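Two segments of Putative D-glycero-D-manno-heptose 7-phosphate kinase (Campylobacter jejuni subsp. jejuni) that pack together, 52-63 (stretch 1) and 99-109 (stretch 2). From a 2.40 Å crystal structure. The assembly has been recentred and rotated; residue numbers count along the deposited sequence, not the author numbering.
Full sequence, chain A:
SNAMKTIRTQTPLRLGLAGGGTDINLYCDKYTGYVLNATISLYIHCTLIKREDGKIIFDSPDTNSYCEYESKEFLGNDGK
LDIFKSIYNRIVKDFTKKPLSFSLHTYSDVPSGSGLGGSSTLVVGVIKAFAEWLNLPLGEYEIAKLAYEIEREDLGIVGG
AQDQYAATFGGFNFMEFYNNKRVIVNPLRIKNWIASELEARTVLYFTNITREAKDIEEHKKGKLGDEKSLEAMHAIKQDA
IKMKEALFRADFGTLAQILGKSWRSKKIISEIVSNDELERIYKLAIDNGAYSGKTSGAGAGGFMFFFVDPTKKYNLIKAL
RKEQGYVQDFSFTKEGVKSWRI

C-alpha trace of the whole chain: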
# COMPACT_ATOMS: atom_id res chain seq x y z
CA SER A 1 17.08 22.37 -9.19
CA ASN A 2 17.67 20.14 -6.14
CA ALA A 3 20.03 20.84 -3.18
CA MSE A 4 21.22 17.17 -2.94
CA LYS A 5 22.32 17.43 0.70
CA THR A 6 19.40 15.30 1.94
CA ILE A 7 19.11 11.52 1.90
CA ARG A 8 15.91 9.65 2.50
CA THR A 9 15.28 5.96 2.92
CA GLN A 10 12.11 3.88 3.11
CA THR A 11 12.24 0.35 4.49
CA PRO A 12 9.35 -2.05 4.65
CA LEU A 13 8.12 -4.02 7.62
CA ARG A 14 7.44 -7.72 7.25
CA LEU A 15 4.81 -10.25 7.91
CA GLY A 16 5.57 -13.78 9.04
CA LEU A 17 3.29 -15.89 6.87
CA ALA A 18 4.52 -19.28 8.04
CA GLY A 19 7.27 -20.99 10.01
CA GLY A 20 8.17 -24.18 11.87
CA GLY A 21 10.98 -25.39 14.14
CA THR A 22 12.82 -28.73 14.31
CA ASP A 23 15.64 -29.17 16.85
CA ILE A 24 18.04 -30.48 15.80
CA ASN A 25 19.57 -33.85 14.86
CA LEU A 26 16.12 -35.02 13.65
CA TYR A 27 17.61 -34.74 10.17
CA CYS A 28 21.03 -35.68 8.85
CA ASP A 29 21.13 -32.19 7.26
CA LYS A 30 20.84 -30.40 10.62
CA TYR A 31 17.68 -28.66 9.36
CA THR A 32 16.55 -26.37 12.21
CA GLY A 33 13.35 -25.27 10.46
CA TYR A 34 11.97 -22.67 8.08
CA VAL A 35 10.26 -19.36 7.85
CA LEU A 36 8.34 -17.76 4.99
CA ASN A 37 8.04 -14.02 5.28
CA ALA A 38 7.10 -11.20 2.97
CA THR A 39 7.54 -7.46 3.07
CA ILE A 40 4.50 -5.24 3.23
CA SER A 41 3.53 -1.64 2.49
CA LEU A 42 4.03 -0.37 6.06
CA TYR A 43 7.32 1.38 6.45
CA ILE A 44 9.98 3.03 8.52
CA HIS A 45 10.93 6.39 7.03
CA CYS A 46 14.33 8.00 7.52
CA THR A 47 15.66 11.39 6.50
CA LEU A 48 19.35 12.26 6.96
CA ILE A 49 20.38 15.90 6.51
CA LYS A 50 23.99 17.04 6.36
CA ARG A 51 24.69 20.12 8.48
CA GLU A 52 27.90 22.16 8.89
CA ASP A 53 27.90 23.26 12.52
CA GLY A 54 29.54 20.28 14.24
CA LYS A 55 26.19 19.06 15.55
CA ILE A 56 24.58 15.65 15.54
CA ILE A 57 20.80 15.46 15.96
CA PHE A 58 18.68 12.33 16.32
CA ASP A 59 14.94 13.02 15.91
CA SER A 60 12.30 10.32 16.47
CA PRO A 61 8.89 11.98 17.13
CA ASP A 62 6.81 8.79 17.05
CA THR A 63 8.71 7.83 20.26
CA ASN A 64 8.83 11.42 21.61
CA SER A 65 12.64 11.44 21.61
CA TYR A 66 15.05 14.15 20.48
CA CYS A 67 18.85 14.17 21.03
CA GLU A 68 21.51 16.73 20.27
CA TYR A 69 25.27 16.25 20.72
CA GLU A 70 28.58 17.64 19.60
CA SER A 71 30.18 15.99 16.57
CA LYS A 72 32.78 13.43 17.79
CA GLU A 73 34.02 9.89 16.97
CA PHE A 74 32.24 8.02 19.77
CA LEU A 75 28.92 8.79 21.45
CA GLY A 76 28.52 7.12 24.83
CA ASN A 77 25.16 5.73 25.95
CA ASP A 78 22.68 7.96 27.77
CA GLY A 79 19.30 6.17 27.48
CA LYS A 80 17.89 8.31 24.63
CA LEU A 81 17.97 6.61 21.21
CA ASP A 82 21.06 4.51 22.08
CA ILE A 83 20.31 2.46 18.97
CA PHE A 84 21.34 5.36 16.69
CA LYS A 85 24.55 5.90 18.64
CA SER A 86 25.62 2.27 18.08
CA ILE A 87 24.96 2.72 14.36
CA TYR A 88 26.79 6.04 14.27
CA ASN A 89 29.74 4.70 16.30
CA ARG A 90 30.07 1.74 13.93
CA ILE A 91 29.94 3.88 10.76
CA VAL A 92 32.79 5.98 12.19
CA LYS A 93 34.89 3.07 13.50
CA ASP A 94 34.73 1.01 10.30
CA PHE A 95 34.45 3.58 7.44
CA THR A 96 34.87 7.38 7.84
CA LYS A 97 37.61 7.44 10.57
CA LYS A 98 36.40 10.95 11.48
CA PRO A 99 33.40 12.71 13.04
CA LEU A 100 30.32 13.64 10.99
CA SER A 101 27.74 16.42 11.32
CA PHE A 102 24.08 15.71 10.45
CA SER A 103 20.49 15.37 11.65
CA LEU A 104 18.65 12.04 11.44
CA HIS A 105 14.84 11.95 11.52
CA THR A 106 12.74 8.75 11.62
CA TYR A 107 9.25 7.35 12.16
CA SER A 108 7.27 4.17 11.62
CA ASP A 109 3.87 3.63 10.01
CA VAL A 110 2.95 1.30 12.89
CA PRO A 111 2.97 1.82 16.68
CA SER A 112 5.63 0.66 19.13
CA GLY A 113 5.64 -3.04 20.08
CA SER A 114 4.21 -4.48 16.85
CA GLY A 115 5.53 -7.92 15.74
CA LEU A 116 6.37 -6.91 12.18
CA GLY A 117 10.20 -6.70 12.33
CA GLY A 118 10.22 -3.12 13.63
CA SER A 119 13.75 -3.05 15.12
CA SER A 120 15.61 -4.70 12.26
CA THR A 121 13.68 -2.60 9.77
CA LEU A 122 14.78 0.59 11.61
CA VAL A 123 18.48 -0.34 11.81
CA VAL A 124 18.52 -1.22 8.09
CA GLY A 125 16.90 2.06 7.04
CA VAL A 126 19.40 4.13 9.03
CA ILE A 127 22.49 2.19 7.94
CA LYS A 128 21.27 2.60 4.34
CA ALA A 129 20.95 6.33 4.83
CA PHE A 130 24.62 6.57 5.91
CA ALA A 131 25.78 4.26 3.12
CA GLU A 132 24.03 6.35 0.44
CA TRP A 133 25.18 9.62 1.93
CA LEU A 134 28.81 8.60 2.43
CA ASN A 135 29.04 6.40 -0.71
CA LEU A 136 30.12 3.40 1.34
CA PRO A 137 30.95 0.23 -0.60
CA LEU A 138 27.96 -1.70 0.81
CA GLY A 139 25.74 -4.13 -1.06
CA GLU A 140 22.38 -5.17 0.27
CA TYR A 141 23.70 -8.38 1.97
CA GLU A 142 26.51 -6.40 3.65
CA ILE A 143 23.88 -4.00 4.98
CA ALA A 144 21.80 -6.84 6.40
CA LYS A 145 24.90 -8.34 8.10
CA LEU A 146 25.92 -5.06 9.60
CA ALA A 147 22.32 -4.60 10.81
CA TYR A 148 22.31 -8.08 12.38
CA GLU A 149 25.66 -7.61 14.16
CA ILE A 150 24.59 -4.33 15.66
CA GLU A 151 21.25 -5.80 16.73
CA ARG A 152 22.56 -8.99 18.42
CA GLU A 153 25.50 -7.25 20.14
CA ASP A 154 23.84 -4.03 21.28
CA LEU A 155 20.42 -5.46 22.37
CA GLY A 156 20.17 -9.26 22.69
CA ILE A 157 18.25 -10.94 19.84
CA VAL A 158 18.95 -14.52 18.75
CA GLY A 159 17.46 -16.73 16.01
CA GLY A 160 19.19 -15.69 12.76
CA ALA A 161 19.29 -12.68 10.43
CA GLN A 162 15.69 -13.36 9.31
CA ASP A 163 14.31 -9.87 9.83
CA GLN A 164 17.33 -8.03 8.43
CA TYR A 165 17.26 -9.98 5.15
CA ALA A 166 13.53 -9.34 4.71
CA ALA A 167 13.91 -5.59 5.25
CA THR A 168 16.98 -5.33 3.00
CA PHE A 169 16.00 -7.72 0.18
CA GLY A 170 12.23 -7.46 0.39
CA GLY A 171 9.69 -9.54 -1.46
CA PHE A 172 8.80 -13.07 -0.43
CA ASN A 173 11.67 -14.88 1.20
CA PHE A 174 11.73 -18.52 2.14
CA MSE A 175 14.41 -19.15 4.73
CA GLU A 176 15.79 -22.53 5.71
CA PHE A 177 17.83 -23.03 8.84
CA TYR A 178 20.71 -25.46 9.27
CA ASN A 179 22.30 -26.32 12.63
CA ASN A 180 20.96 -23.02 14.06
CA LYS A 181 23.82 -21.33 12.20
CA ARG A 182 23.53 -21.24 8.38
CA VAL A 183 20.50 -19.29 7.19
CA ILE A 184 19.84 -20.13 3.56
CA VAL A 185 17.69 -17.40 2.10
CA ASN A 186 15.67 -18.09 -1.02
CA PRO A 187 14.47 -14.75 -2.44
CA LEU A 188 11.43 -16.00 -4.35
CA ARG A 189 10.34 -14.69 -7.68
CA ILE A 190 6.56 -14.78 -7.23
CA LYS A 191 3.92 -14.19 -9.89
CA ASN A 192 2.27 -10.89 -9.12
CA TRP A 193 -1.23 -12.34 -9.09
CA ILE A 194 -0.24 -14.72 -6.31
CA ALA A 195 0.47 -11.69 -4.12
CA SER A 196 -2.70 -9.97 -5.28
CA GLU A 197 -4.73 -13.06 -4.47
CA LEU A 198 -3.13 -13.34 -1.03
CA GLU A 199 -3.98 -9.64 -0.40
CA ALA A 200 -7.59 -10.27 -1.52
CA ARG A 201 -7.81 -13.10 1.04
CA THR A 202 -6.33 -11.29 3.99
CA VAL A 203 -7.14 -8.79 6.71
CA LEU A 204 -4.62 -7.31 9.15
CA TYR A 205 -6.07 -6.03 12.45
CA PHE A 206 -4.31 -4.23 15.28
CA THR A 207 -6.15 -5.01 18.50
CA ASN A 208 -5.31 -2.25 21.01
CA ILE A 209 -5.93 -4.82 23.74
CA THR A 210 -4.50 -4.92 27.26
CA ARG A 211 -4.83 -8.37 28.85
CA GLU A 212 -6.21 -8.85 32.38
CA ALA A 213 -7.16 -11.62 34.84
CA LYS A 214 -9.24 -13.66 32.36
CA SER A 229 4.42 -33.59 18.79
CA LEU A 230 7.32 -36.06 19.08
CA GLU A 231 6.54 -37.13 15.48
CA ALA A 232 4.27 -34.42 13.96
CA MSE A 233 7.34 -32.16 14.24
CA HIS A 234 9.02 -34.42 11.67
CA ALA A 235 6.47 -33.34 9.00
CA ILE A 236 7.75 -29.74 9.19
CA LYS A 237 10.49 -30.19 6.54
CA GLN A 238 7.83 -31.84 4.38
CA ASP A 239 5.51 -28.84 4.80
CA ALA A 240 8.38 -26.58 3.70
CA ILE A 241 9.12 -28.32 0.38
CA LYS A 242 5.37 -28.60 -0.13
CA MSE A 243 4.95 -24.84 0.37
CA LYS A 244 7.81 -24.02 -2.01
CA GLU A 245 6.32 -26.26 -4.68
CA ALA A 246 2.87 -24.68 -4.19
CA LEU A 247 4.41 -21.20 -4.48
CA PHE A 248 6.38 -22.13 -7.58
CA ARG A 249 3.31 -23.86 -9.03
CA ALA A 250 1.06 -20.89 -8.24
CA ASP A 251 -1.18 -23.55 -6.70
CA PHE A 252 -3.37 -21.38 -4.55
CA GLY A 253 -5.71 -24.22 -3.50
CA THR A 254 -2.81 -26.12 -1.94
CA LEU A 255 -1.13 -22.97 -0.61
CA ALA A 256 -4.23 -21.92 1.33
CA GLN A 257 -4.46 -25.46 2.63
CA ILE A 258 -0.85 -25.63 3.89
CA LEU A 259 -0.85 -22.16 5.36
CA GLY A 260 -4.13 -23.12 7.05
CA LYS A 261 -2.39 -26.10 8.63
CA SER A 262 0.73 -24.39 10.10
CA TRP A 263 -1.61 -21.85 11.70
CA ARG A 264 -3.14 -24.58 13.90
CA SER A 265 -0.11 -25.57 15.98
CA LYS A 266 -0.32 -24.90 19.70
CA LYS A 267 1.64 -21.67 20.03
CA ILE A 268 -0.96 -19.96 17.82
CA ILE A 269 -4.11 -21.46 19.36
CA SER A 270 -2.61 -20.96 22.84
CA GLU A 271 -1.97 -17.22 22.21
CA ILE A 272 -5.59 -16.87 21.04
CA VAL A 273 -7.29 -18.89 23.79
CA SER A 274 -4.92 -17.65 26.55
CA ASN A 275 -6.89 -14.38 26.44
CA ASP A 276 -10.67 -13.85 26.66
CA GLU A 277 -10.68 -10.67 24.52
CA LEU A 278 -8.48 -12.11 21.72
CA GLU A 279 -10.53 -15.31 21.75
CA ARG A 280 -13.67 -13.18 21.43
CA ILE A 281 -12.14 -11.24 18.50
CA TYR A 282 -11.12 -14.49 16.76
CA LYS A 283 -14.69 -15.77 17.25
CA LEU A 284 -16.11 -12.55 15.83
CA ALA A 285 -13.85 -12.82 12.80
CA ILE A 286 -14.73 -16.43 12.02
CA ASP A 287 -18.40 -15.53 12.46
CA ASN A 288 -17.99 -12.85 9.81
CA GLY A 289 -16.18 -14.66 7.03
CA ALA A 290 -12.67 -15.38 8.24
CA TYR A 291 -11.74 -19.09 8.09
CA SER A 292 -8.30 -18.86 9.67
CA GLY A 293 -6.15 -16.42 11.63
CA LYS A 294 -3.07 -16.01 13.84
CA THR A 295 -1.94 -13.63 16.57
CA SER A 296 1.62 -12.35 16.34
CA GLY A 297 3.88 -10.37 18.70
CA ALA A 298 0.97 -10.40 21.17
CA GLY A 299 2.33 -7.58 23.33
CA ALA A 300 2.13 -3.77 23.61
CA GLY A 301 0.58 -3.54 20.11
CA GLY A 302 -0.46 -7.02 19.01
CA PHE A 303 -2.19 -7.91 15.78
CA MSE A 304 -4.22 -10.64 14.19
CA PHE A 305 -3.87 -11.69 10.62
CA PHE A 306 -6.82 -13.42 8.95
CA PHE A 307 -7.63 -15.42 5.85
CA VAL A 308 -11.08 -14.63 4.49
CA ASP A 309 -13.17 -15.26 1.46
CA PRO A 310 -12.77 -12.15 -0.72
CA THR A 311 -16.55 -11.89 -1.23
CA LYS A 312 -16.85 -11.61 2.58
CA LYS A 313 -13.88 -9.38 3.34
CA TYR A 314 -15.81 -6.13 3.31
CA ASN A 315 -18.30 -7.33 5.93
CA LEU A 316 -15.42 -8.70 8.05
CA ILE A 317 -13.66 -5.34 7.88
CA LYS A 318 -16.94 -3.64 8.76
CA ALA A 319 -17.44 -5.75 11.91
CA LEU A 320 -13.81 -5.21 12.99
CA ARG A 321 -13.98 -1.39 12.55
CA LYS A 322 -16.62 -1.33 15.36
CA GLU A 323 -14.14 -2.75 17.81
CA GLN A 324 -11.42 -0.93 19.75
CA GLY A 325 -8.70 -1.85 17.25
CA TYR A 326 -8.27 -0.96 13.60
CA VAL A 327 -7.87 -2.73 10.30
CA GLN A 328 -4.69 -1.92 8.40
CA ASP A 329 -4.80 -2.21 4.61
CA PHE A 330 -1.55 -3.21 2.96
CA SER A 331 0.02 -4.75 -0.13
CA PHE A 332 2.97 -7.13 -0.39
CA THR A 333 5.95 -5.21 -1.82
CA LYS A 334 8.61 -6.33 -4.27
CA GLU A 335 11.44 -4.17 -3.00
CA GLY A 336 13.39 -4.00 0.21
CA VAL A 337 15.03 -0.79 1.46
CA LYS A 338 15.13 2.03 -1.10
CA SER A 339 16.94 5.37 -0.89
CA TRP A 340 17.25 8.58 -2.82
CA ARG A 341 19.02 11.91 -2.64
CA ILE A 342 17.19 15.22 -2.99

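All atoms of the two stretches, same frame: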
# COMPACT_ATOMS: atom_id res chain seq x y z
N GLU A 52 26.52 21.74 8.65
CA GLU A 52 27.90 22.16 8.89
C GLU A 52 28.02 23.07 10.09
O GLU A 52 28.30 24.25 9.95
CB GLU A 52 28.46 22.84 7.64
CG GLU A 52 28.39 21.96 6.40
CD GLU A 52 28.96 22.62 5.17
OE1 GLU A 52 29.88 23.46 5.30
OE2 GLU A 52 28.50 22.28 4.05
N ASP A 53 27.79 22.51 11.27
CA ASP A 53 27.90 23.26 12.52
C ASP A 53 28.40 22.34 13.64
O ASP A 53 28.23 22.64 14.82
CB ASP A 53 26.55 23.87 12.90
CG ASP A 53 25.49 22.82 13.16
OD1 ASP A 53 25.60 21.70 12.60
OD2 ASP A 53 24.55 23.11 13.93
N GLY A 54 29.01 21.22 13.26
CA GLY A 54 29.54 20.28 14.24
C GLY A 54 28.51 19.73 15.20
O GLY A 54 28.83 19.42 16.34
N LYS A 55 27.27 19.62 14.74
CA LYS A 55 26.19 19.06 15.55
C LYS A 55 25.68 17.73 15.00
O LYS A 55 25.76 17.46 13.80
CB LYS A 55 25.01 20.03 15.68
CG LYS A 55 25.02 20.92 16.92
CD LYS A 55 26.29 21.75 17.07
CE LYS A 55 26.22 22.63 18.30
NZ LYS A 55 25.97 21.84 19.54
N ILE A 56 25.16 16.92 15.90
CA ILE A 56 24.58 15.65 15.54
C ILE A 56 23.22 15.60 16.24
O ILE A 56 23.15 15.65 17.47
CB ILE A 56 25.47 14.46 15.95
CG1 ILE A 56 26.72 14.40 15.06
CG2 ILE A 56 24.69 13.16 15.83
CD1 ILE A 56 27.70 13.32 15.45
N ILE A 57 22.16 15.49 15.45
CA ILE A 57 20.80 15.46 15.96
C ILE A 57 20.11 14.16 15.57
O ILE A 57 20.21 13.71 14.43
CB ILE A 57 20.01 16.65 15.39
CG1 ILE A 57 20.68 17.96 15.85
CG2 ILE A 57 18.54 16.60 15.81
CD1 ILE A 57 20.06 19.21 15.26
N PHE A 58 19.44 13.54 16.54
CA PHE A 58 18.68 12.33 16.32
C PHE A 58 17.25 12.71 16.68
O PHE A 58 17.01 13.10 17.83
CB PHE A 58 19.15 11.19 17.22
CG PHE A 58 20.57 10.74 16.96
CD1 PHE A 58 20.99 10.40 15.69
CD2 PHE A 58 21.43 10.53 18.02
CE1 PHE A 58 22.27 9.94 15.46
CE2 PHE A 58 22.72 10.07 17.80
CZ PHE A 58 23.14 9.78 16.52
N ASP A 59 16.32 12.59 15.72
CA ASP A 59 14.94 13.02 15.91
C ASP A 59 13.92 11.92 15.56
O ASP A 59 13.73 11.58 14.41
CB ASP A 59 14.69 14.25 15.04
CG ASP A 59 13.26 14.77 15.14
OD1 ASP A 59 12.58 14.51 16.16
OD2 ASP A 59 12.84 15.47 14.19
N SER A 60 13.26 11.41 16.59
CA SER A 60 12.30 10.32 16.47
C SER A 60 11.00 10.71 17.19
O SER A 60 10.77 10.30 18.33
CB SER A 60 12.92 9.06 17.08
OG SER A 60 11.99 8.02 17.27
N PRO A 61 10.14 11.50 16.53
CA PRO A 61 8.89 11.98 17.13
C PRO A 61 7.84 10.92 17.48
O PRO A 61 7.11 11.08 18.46
CB PRO A 61 8.34 12.95 16.09
CG PRO A 61 8.96 12.52 14.81
CD PRO A 61 10.33 12.04 15.17
N ASP A 62 7.77 9.83 16.72
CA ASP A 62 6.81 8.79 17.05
C ASP A 62 7.12 8.14 18.42
O ASP A 62 6.25 7.51 19.01
CB ASP A 62 6.68 7.74 15.92
CG ASP A 62 8.01 7.16 15.50
OD1 ASP A 62 9.06 7.83 15.66
OD2 ASP A 62 8.00 6.03 14.98
N THR A 63 8.34 8.33 18.92
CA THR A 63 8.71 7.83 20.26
C THR A 63 8.96 9.01 21.21
O THR A 63 9.44 8.81 22.33
CB THR A 63 9.98 6.94 20.23
OG1 THR A 63 11.10 7.68 19.74
CG2 THR A 63 9.77 5.71 19.34
N PRO A 99 34.75 12.36 12.64
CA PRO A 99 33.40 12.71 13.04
C PRO A 99 32.56 13.22 11.87
O PRO A 99 33.10 13.63 10.84
CB PRO A 99 33.61 13.83 14.07
CG PRO A 99 35.08 13.88 14.35
CD PRO A 99 35.76 13.30 13.16
N LEU A 100 31.24 13.19 12.03
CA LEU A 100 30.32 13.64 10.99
C LEU A 100 29.29 14.56 11.62
O LEU A 100 28.99 14.44 12.82
CB LEU A 100 29.62 12.44 10.35
CG LEU A 100 30.53 11.33 9.82
CD1 LEU A 100 29.69 10.10 9.52
CD2 LEU A 100 31.33 11.78 8.59
N SER A 101 28.75 15.48 10.82
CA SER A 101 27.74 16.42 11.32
C SER A 101 26.46 16.28 10.48
O SER A 101 26.49 16.44 9.26
CB SER A 101 28.29 17.84 11.31
OG SER A 101 27.41 18.74 11.98
N PHE A 102 25.34 15.98 11.14
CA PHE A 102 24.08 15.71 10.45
C PHE A 102 22.93 15.62 11.42
O PHE A 102 23.15 15.54 12.63
CB PHE A 102 24.17 14.33 9.81
CG PHE A 102 24.32 13.22 10.83
CD1 PHE A 102 25.57 12.83 11.28
CD2 PHE A 102 23.20 12.62 11.39
CE1 PHE A 102 25.71 11.85 12.24
CE2 PHE A 102 23.33 11.63 12.35
CZ PHE A 102 24.58 11.24 12.78
N SER A 103 21.72 15.58 10.87
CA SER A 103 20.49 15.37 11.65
C SER A 103 19.80 14.16 11.03
O SER A 103 19.75 14.04 9.82
CB SER A 103 19.57 16.58 11.62
OG SER A 103 19.02 16.79 10.33
N LEU A 104 19.29 13.26 11.87
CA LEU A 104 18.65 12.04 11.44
C LEU A 104 17.23 12.04 11.99
O LEU A 104 17.03 12.15 13.20
CB LEU A 104 19.42 10.84 11.99
CG LEU A 104 18.87 9.46 11.62
CD1 LEU A 104 19.00 9.26 10.12
CD2 LEU A 104 19.58 8.36 12.37
N HIS A 105 16.24 11.90 11.10
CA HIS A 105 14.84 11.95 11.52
C HIS A 105 14.15 10.67 11.09
O HIS A 105 14.29 10.28 9.94
CB HIS A 105 14.16 13.15 10.86
CG HIS A 105 14.95 14.42 10.92
ND1 HIS A 105 14.68 15.42 11.83
CD2 HIS A 105 16.01 14.85 10.19
CE1 HIS A 105 15.53 16.42 11.65
NE2 HIS A 105 16.34 16.10 10.66
N THR A 106 13.41 10.01 11.98
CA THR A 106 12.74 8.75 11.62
C THR A 106 11.35 8.58 12.22
O THR A 106 11.01 9.23 13.21
CB THR A 106 13.52 7.55 12.13
OG1 THR A 106 13.52 7.56 13.56
CG2 THR A 106 14.94 7.59 11.65
N TYR A 107 10.57 7.69 11.62
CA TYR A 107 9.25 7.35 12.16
C TYR A 107 8.70 6.13 11.44
O TYR A 107 9.03 5.86 10.28
CB TYR A 107 8.24 8.52 12.11
CG TYR A 107 7.55 8.74 10.79
CD1 TYR A 107 8.12 9.53 9.81
CD2 TYR A 107 6.32 8.16 10.52
CE1 TYR A 107 7.49 9.73 8.61
CE2 TYR A 107 5.67 8.37 9.31
CZ TYR A 107 6.27 9.15 8.36
OH TYR A 107 5.65 9.33 7.14
N SER A 108 7.85 5.39 12.14
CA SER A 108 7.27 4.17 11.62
C SER A 108 5.81 4.34 11.32
O SER A 108 5.14 5.11 11.97
CB SER A 108 7.41 3.06 12.67
OG SER A 108 6.62 1.93 12.28
N ASP A 109 5.31 3.59 10.33
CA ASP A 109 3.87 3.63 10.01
C ASP A 109 3.02 2.88 11.03
O ASP A 109 1.80 3.02 11.03
CB ASP A 109 3.60 3.06 8.63
CG ASP A 109 4.05 3.96 7.53
OD1 ASP A 109 4.09 5.16 7.77
OD2 ASP A 109 4.35 3.47 6.43
O HOH W 1 11.15 6.55 15.08

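The apolar centre of this contact lies on the sheet face that carries Ile 56, Phe 58, Phe 102 and Leu 104. All four side chains are buried. The Phe 102 ring touches both Ile 56 and Phe 58. Phe 102 CZ is 3.6 Å from Ile 56 CG2, and Phe 102 CE2 is 3.7 Å from Phe 58 CE1. The two phenylalanine rings meet obliquely, with centroids 5.9 Å apart and planes at 56°. Leu 104 sits at the edge of the Phe 58 ring, where Leu 104 CB is 4.0 Å from Phe 58 CD1.

The backbones beneath this cluster form two parallel strands, 55-60 and 102-108, whose directions differ by 6°. Ile 56 pairs with Phe 102, Ile 57 with Ser 103, Phe 58 with Leu 104, and Asp 59 with His 105. The hydrogen bonds alternate in the usual parallel pattern. Ile 57 and Asp 59 use both their N and O atoms, each bridging two residues of the other strand. Ile 57 N donates to Phe 102 O at 3.0 Å, and Leu 104 N donates to Ile 57 O at 2.8 Å. Asp 59 N donates to Leu 104 O at 2.7 Å, and Thr 106 N donates to Asp 59 O at 2.9 Å. CA-H...O contacts supplement the ladder, such as His 105 CA to Asp 59 O at 3.1 Å.

The other face carries Ile 57, Ser 103, Asp 59 and His 105. CB of Ile 57 and CB of Ser 103 are 3.8 Å apart. His 105 ND1 donates to Asp 59 OD2 at 3.0 Å, with the carboxylate oxygen near the ring plane. His 105 NE2 is hydrogen-bonded to Ser 103 OG at 2.8 Å, so both ring nitrogens are engaged.

At the start of the pairing, Lys 55 O accepts two hydrogen bonds. Ser 101 OG donates to Lys 55 O at 2.8 Å. Phe 102 N also donates to Lys 55 O, at 3.1 Å, but the angle of 134° makes this bond weak.

At the far end, a 3-10 segment follows the first strand, and the CA-to-CB bond of Asp 62 points toward the second stretch. Its side chain takes up the next backbone donor there: Ser 108 N donates to Asp 62 OD2 at 2.9 Å. Water 1 joins the two stretches beside it. Water 1 donates to Asp 62 OD1 at 2.5 Å and is hydrogen-bonded to Ser 60 OG at 2.8 Å and Thr 106 OG1 at 3.0 Å.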